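Non-structural protein 3 (Rice hoja blanca virus, PDB 3AJF) suppresses RNA silencing in the host, presumably by binding double-stranded RNA, and is represented here by the helical domain of a homodimeric protein. Local coordinates at residues Met42-Leu56 with Val81-Pro93. Residues are numbered along the deposited sequence; the frame is centred on the assembly and turned at random.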
loop_
_atom_site.group_PDB
_atom_site.type_symbol
_atom_site.label_atom_id
_atom_site.label_comp_id
_atom_site.label_asym_id
_atom_site.label_seq_id
_atom_site.Cartn_x
_atom_site.Cartn_y
_atom_site.Cartn_z
HETATM N N MSE A 42 3.246 -14.110 3.648
HETATM C CA MSE A 42 2.713 -12.763 3.587
HETATM C C MSE A 42 1.303 -12.797 2.988
HETATM O O MSE A 42 0.404 -12.063 3.417
HETATM C CB MSE A 42 3.585 -11.911 2.704
HETATM C CG MSE A 42 3.410 -10.510 2.928
HETATM SE SE MSE A 42 4.394 -10.038 4.506
HETATM C CE MSE A 42 6.205 -10.530 4.016
ATOM N N ILE A 43 1.127 -13.648 1.983
ATOM C CA ILE A 43 -0.174 -13.773 1.345
ATOM C C ILE A 43 -1.239 -14.262 2.337
ATOM O O ILE A 43 -2.409 -13.788 2.328
ATOM C CB ILE A 43 -0.102 -14.708 0.084
ATOM C CG1 ILE A 43 0.689 -14.023 -1.045
ATOM C CG2 ILE A 43 -1.531 -15.078 -0.432
ATOM C CD1 ILE A 43 0.011 -12.829 -1.681
ATOM N N ARG A 44 -0.838 -15.241 3.160
ATOM C CA ARG A 44 -1.726 -15.825 4.154
ATOM C C ARG A 44 -1.955 -14.892 5.323
ATOM O O ARG A 44 -3.103 -14.745 5.774
ATOM C CB ARG A 44 -1.159 -17.147 4.669
ATOM C CG ARG A 44 -1.126 -18.245 3.629
ATOM C CD ARG A 44 -0.991 -19.629 4.298
ATOM N NE ARG A 44 0.225 -19.730 5.100
ATOM C CZ ARG A 44 1.432 -20.037 4.622
ATOM N NH1 ARG A 44 1.625 -20.261 3.312
ATOM N NH2 ARG A 44 2.462 -20.108 5.461
ATOM N N LYS A 45 -0.882 -14.286 5.833
ATOM C CA LYS A 45 -0.988 -13.407 7.000
ATOM C C LYS A 45 0.324 -12.748 7.301
ATOM O O LYS A 45 1.225 -13.384 7.846
ATOM C CB LYS A 45 -1.482 -14.153 8.262
ATOM C CG LYS A 45 -1.961 -13.186 9.376
ATOM C CD LYS A 45 -2.544 -13.955 10.566
ATOM C CE LYS A 45 -3.074 -13.014 11.649
ATOM N NZ LYS A 45 -3.235 -13.766 12.977
ATOM N N PRO A 46 0.465 -11.478 6.896
ATOM C CA PRO A 46 1.705 -10.738 7.194
ATOM C C PRO A 46 2.040 -10.813 8.693
ATOM O O PRO A 46 1.143 -10.634 9.533
ATOM C CB PRO A 46 1.340 -9.308 6.785
ATOM C CG PRO A 46 0.333 -9.525 5.635
ATOM C CD PRO A 46 -0.490 -10.681 6.107
ATOM N N ASP A 47 3.288 -11.097 9.040
ATOM C CA ASP A 47 3.592 -11.334 10.460
ATOM C C ASP A 47 4.789 -10.496 10.911
ATOM O O ASP A 47 5.251 -10.597 12.051
ATOM C CB ASP A 47 3.828 -12.827 10.713
ATOM C CG ASP A 47 5.080 -13.353 10.010
ATOM O OD1 ASP A 47 5.458 -12.823 8.947
ATOM O OD2 ASP A 47 5.702 -14.288 10.541
ATOM N N ASP A 48 5.278 -9.662 9.993
ATOM C CA ASP A 48 6.398 -8.787 10.268
ATOM C C ASP A 48 6.144 -7.471 9.553
ATOM O O ASP A 48 6.001 -7.476 8.334
ATOM C CB ASP A 48 7.713 -9.390 9.752
ATOM C CG ASP A 48 8.922 -8.599 10.210
ATOM O OD1 ASP A 48 9.220 -7.549 9.616
ATOM O OD2 ASP A 48 9.578 -9.031 11.186
ATOM N N PRO A 49 6.121 -6.338 10.300
ATOM C CA PRO A 49 5.862 -5.035 9.647
ATOM C C PRO A 49 6.930 -4.645 8.625
ATOM O O PRO A 49 6.608 -4.027 7.606
ATOM C CB PRO A 49 5.863 -4.048 10.821
ATOM C CG PRO A 49 6.780 -4.718 11.856
ATOM C CD PRO A 49 6.354 -6.179 11.757
ATOM N N GLU A 50 8.206 -4.949 8.894
ATOM C CA GLU A 50 9.251 -4.651 7.887
ATOM C C GLU A 50 9.078 -5.473 6.589
ATOM O O GLU A 50 9.201 -4.921 5.504
ATOM C CB GLU A 50 10.680 -4.783 8.451
ATOM C CG GLU A 50 11.824 -4.800 7.370
ATOM C CD GLU A 50 12.049 -3.465 6.586
ATOM O OE1 GLU A 50 11.072 -2.737 6.257
ATOM O OE2 GLU A 50 13.230 -3.160 6.245
ATOM N N ASN A 51 8.805 -6.771 6.692
ATOM C CA ASN A 51 8.594 -7.594 5.507
ATOM C C ASN A 51 7.369 -7.157 4.724
ATOM O O ASN A 51 7.376 -7.159 3.481
ATOM C CB ASN A 51 8.455 -9.063 5.869
ATOM C CG ASN A 51 9.794 -9.688 6.373
ATOM O OD1 ASN A 51 10.857 -9.085 6.269
ATOM N ND2 ASN A 51 9.711 -10.894 6.924
ATOM N N LEU A 52 6.304 -6.809 5.440
ATOM C CA LEU A 52 5.089 -6.320 4.776
ATOM C C LEU A 52 5.380 -4.993 4.050
ATOM O O LEU A 52 4.896 -4.772 2.978
ATOM C CB LEU A 52 3.921 -6.146 5.765
ATOM C CG LEU A 52 2.612 -5.550 5.186
ATOM C CD1 LEU A 52 1.980 -6.456 4.107
ATOM C CD2 LEU A 52 1.593 -5.256 6.289
ATOM N N SER A 53 6.166 -4.112 4.670
ATOM C CA SER A 53 6.569 -2.840 4.065
ATOM C C SER A 53 7.264 -3.047 2.731
ATOM O O SER A 53 6.949 -2.368 1.733
ATOM C CB SER A 53 7.521 -2.083 4.993
ATOM O OG SER A 53 8.023 -0.944 4.325
ATOM N N VAL A 54 8.211 -3.979 2.707
ATOM C CA VAL A 54 8.950 -4.329 1.498
ATOM C C VAL A 54 8.026 -4.937 0.390
ATOM O O VAL A 54 8.092 -4.541 -0.789
ATOM C CB VAL A 54 10.086 -5.279 1.887
ATOM C CG1 VAL A 54 10.677 -5.939 0.685
ATOM C CG2 VAL A 54 11.179 -4.518 2.681
ATOM N N PHE A 55 7.168 -5.878 0.777
ATOM C CA PHE A 55 6.127 -6.476 -0.092
ATOM C C PHE A 55 5.252 -5.396 -0.730
ATOM O O PHE A 55 5.092 -5.356 -1.957
ATOM C CB PHE A 55 5.305 -7.397 0.806
ATOM C CG PHE A 55 4.104 -8.074 0.173
ATOM C CD1 PHE A 55 4.231 -9.305 -0.474
ATOM C CD2 PHE A 55 2.797 -7.556 0.386
ATOM C CE1 PHE A 55 3.080 -9.990 -0.993
ATOM C CE2 PHE A 55 1.651 -8.226 -0.125
ATOM C CZ PHE A 55 1.790 -9.431 -0.801
ATOM N N LEU A 56 4.709 -4.491 0.092
ATOM C CA LEU A 56 3.860 -3.407 -0.442
ATOM C C LEU A 56 4.620 -2.422 -1.337
ATOM O O LEU A 56 4.082 -1.946 -2.354
ATOM C CB LEU A 56 3.153 -2.640 0.683
ATOM C CG LEU A 56 2.170 -3.447 1.556
ATOM C CD1 LEU A 56 1.842 -2.601 2.769
ATOM C CD2 LEU A 56 0.928 -3.789 0.831
ATOM N N VAL A 81 -2.608 -4.244 -2.846
ATOM C CA VAL A 81 -2.003 -3.187 -2.055
ATOM C C VAL A 81 -2.980 -2.728 -0.967
ATOM O O VAL A 81 -2.624 -2.621 0.221
ATOM C CB VAL A 81 -1.510 -1.977 -2.907
ATOM C CG1 VAL A 81 -1.145 -0.800 -1.984
ATOM C CG2 VAL A 81 -0.321 -2.353 -3.648
ATOM N N SER A 82 -4.204 -2.448 -1.399
ATOM C CA SER A 82 -5.225 -1.885 -0.556
ATOM C C SER A 82 -5.551 -2.856 0.581
ATOM O O SER A 82 -5.617 -2.438 1.770
ATOM C CB SER A 82 -6.443 -1.518 -1.421
ATOM O OG SER A 82 -7.578 -1.317 -0.633
ATOM N N THR A 83 -5.709 -4.140 0.251
ATOM C CA THR A 83 -6.040 -5.149 1.254
ATOM C C THR A 83 -4.906 -5.541 2.202
ATOM O O THR A 83 -5.141 -5.706 3.403
ATOM C CB THR A 83 -6.692 -6.461 0.647
ATOM O OG1 THR A 83 -5.724 -7.184 -0.094
ATOM C CG2 THR A 83 -7.749 -6.127 -0.288
ATOM N N TYR A 84 -3.679 -5.668 1.691
ATOM C CA TYR A 84 -2.600 -6.144 2.553
ATOM C C TYR A 84 -2.104 -5.031 3.461
ATOM O O TYR A 84 -1.611 -5.301 4.553
ATOM C CB TYR A 84 -1.483 -6.785 1.731
ATOM C CG TYR A 84 -1.887 -8.205 1.418
ATOM C CD1 TYR A 84 -2.521 -8.524 0.217
ATOM C CD2 TYR A 84 -1.701 -9.217 2.366
ATOM C CE1 TYR A 84 -2.946 -9.826 -0.052
ATOM C CE2 TYR A 84 -2.143 -10.534 2.108
ATOM C CZ TYR A 84 -2.761 -10.816 0.908
ATOM O OH TYR A 84 -3.179 -12.101 0.658
ATOM N N SER A 85 -2.285 -3.776 3.032
ATOM C CA SER A 85 -1.968 -2.638 3.913
ATOM C C SER A 85 -2.793 -2.667 5.196
ATOM O O SER A 85 -2.350 -2.179 6.255
ATOM C CB SER A 85 -2.102 -1.297 3.167
ATOM O OG SER A 85 -3.464 -1.060 2.842
ATOM N N GLU A 86 -3.966 -3.284 5.134
ATOM C CA GLU A 86 -4.880 -3.350 6.296
ATOM C C GLU A 86 -4.254 -4.003 7.515
ATOM O O GLU A 86 -4.610 -3.681 8.646
ATOM C CB GLU A 86 -6.177 -4.108 5.957
ATOM C CG GLU A 86 -6.977 -3.472 4.807
ATOM C CD GLU A 86 -8.211 -4.318 4.417
ATOM O OE1 GLU A 86 -8.513 -5.266 5.167
ATOM O OE2 GLU A 86 -8.866 -4.029 3.386
ATOM N N TYR A 87 -3.280 -4.880 7.295
ATOM C CA TYR A 87 -2.704 -5.640 8.382
ATOM C C TYR A 87 -1.914 -4.707 9.314
ATOM O O TYR A 87 -1.724 -5.021 10.480
ATOM C CB TYR A 87 -1.848 -6.793 7.823
ATOM C CG TYR A 87 -2.726 -7.943 7.311
ATOM C CD1 TYR A 87 -3.196 -8.902 8.183
ATOM C CD2 TYR A 87 -3.092 -8.036 5.977
ATOM C CE1 TYR A 87 -4.021 -9.964 7.754
ATOM C CE2 TYR A 87 -3.925 -9.103 5.522
ATOM C CZ TYR A 87 -4.368 -10.053 6.436
ATOM O OH TYR A 87 -5.186 -11.109 6.057
ATOM N N PHE A 88 -1.525 -3.519 8.828
ATOM C CA PHE A 88 -0.819 -2.566 9.695
ATOM C C PHE A 88 -1.588 -2.110 10.927
ATOM O O PHE A 88 -0.977 -1.567 11.870
ATOM C CB PHE A 88 -0.340 -1.332 8.934
ATOM C CG PHE A 88 0.929 -1.577 8.140
ATOM C CD1 PHE A 88 2.048 -2.123 8.756
ATOM C CD2 PHE A 88 0.996 -1.243 6.795
ATOM C CE1 PHE A 88 3.234 -2.305 8.053
ATOM C CE2 PHE A 88 2.184 -1.454 6.075
ATOM C CZ PHE A 88 3.297 -1.994 6.722
ATOM N N VAL A 89 -2.895 -2.301 10.943
ATOM C CA VAL A 89 -3.654 -1.845 12.083
ATOM C C VAL A 89 -3.168 -2.603 13.326
ATOM O O VAL A 89 -2.908 -1.993 14.378
ATOM C CB VAL A 89 -5.182 -1.956 11.861
ATOM C CG1 VAL A 89 -5.933 -1.521 13.083
ATOM C CG2 VAL A 89 -5.602 -1.070 10.686
ATOM N N GLU A 90 -2.984 -3.913 13.207
ATOM C CA GLU A 90 -2.569 -4.687 14.377
ATOM C C GLU A 90 -1.067 -5.036 14.389
ATOM O O GLU A 90 -0.496 -5.333 15.448
ATOM C CB GLU A 90 -3.459 -5.935 14.537
ATOM C CG GLU A 90 -4.861 -5.633 15.147
ATOM C CD GLU A 90 -5.858 -6.824 15.047
ATOM O OE1 GLU A 90 -6.041 -7.404 13.949
ATOM O OE2 GLU A 90 -6.476 -7.183 16.061
ATOM N N LEU A 91 -0.434 -4.960 13.223
ATOM C CA LEU A 91 0.983 -5.274 13.054
ATOM C C LEU A 91 1.874 -4.044 13.248
ATOM O O LEU A 91 1.937 -3.170 12.372
ATOM C CB LEU A 91 1.186 -5.837 11.653
ATOM C CG LEU A 91 2.478 -6.567 11.320
ATOM C CD1 LEU A 91 2.667 -7.804 12.234
ATOM C CD2 LEU A 91 2.441 -6.970 9.853
ATOM N N LYS A 92 2.553 -3.990 14.391
ATOM C CA LYS A 92 3.309 -2.818 14.853
ATOM C C LYS A 92 4.831 -3.055 14.859
ATOM O O LYS A 92 5.268 -4.174 15.037
ATOM C CB LYS A 92 2.825 -2.443 16.272
ATOM C CG LYS A 92 1.313 -2.185 16.305
ATOM C CD LYS A 92 0.683 -2.152 17.674
ATOM C CE LYS A 92 -0.858 -2.234 17.524
ATOM N NZ LYS A 92 -1.613 -2.376 18.833
ATOM N N PRO A 93 5.635 -2.009 14.643
ATOM C CA PRO A 93 7.096 -2.137 14.769
ATOM C C PRO A 93 7.523 -2.579 16.170
ATOM O O PRO A 93 8.337 -3.492 16.299
ATOM C CB PRO A 93 7.620 -0.721 14.507
ATOM C CG PRO A 93 6.456 0.164 14.415
ATOM C CD PRO A 93 5.220 -0.666 14.220
#
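Tyr-84 reaches from helix 74-85 into a hollow lined by Met-42, Ile-43, Leu-52 and Phe-55, as a knob fits a hole. Its CB lies 3.9 Å from both Phe-55 CE2 and Leu-56 CD2. With CG turned anti to its own carbonyl carbon (chi1 -82°), the ring leads off to the end of helix 36-44. The edge of Phe-55 points at one face of the tyrosine, the two planes at 72°, in a T-shaped pair. Farther along, CD2 meets Pro-46 CG at the ring edge, and CE2 comes up to the carbonyl oxygen of Met-42. At the tip, Tyr-84 OH donates a very short hydrogen bond (2.5 Å) to Ile-43 O, in the last turn of helix 36-44, an acceptor close to the ring plane, while Ile-43 CG2 packs beside the hydroxyl.

Segments 49-56 and 81-85, from helices 49-64 and 74-85, run antiparallel within this mainly helical domain, their axes at 173° and 10.6 Å apart at closest approach. Tyr-87 and Leu-91 pack against the 45-48 loop and the start of the helix after it. Pro-46 CD sits over the centre of the Tyr-87 ring, a CH-pi contact 3.6 Å from its centroid. From helix 49-64, Leu-52 CD2 lies over the face of Phe-88, 3.7 Å from the ring centroid, whereas Leu-56 CD1 approaches Phe-88 CE2 obliquely at 3.5 Å. Leu-91 fits its two methyls against the backbone of Asp-47 and Asp-48 and its CG against the Pro-49 ring. Asp-48 N-caps the helix beginning at Pro-49, its OD1 accepting from Asn-51 N, and Phe-88 O is bonded by Arg-74 of the second subunit.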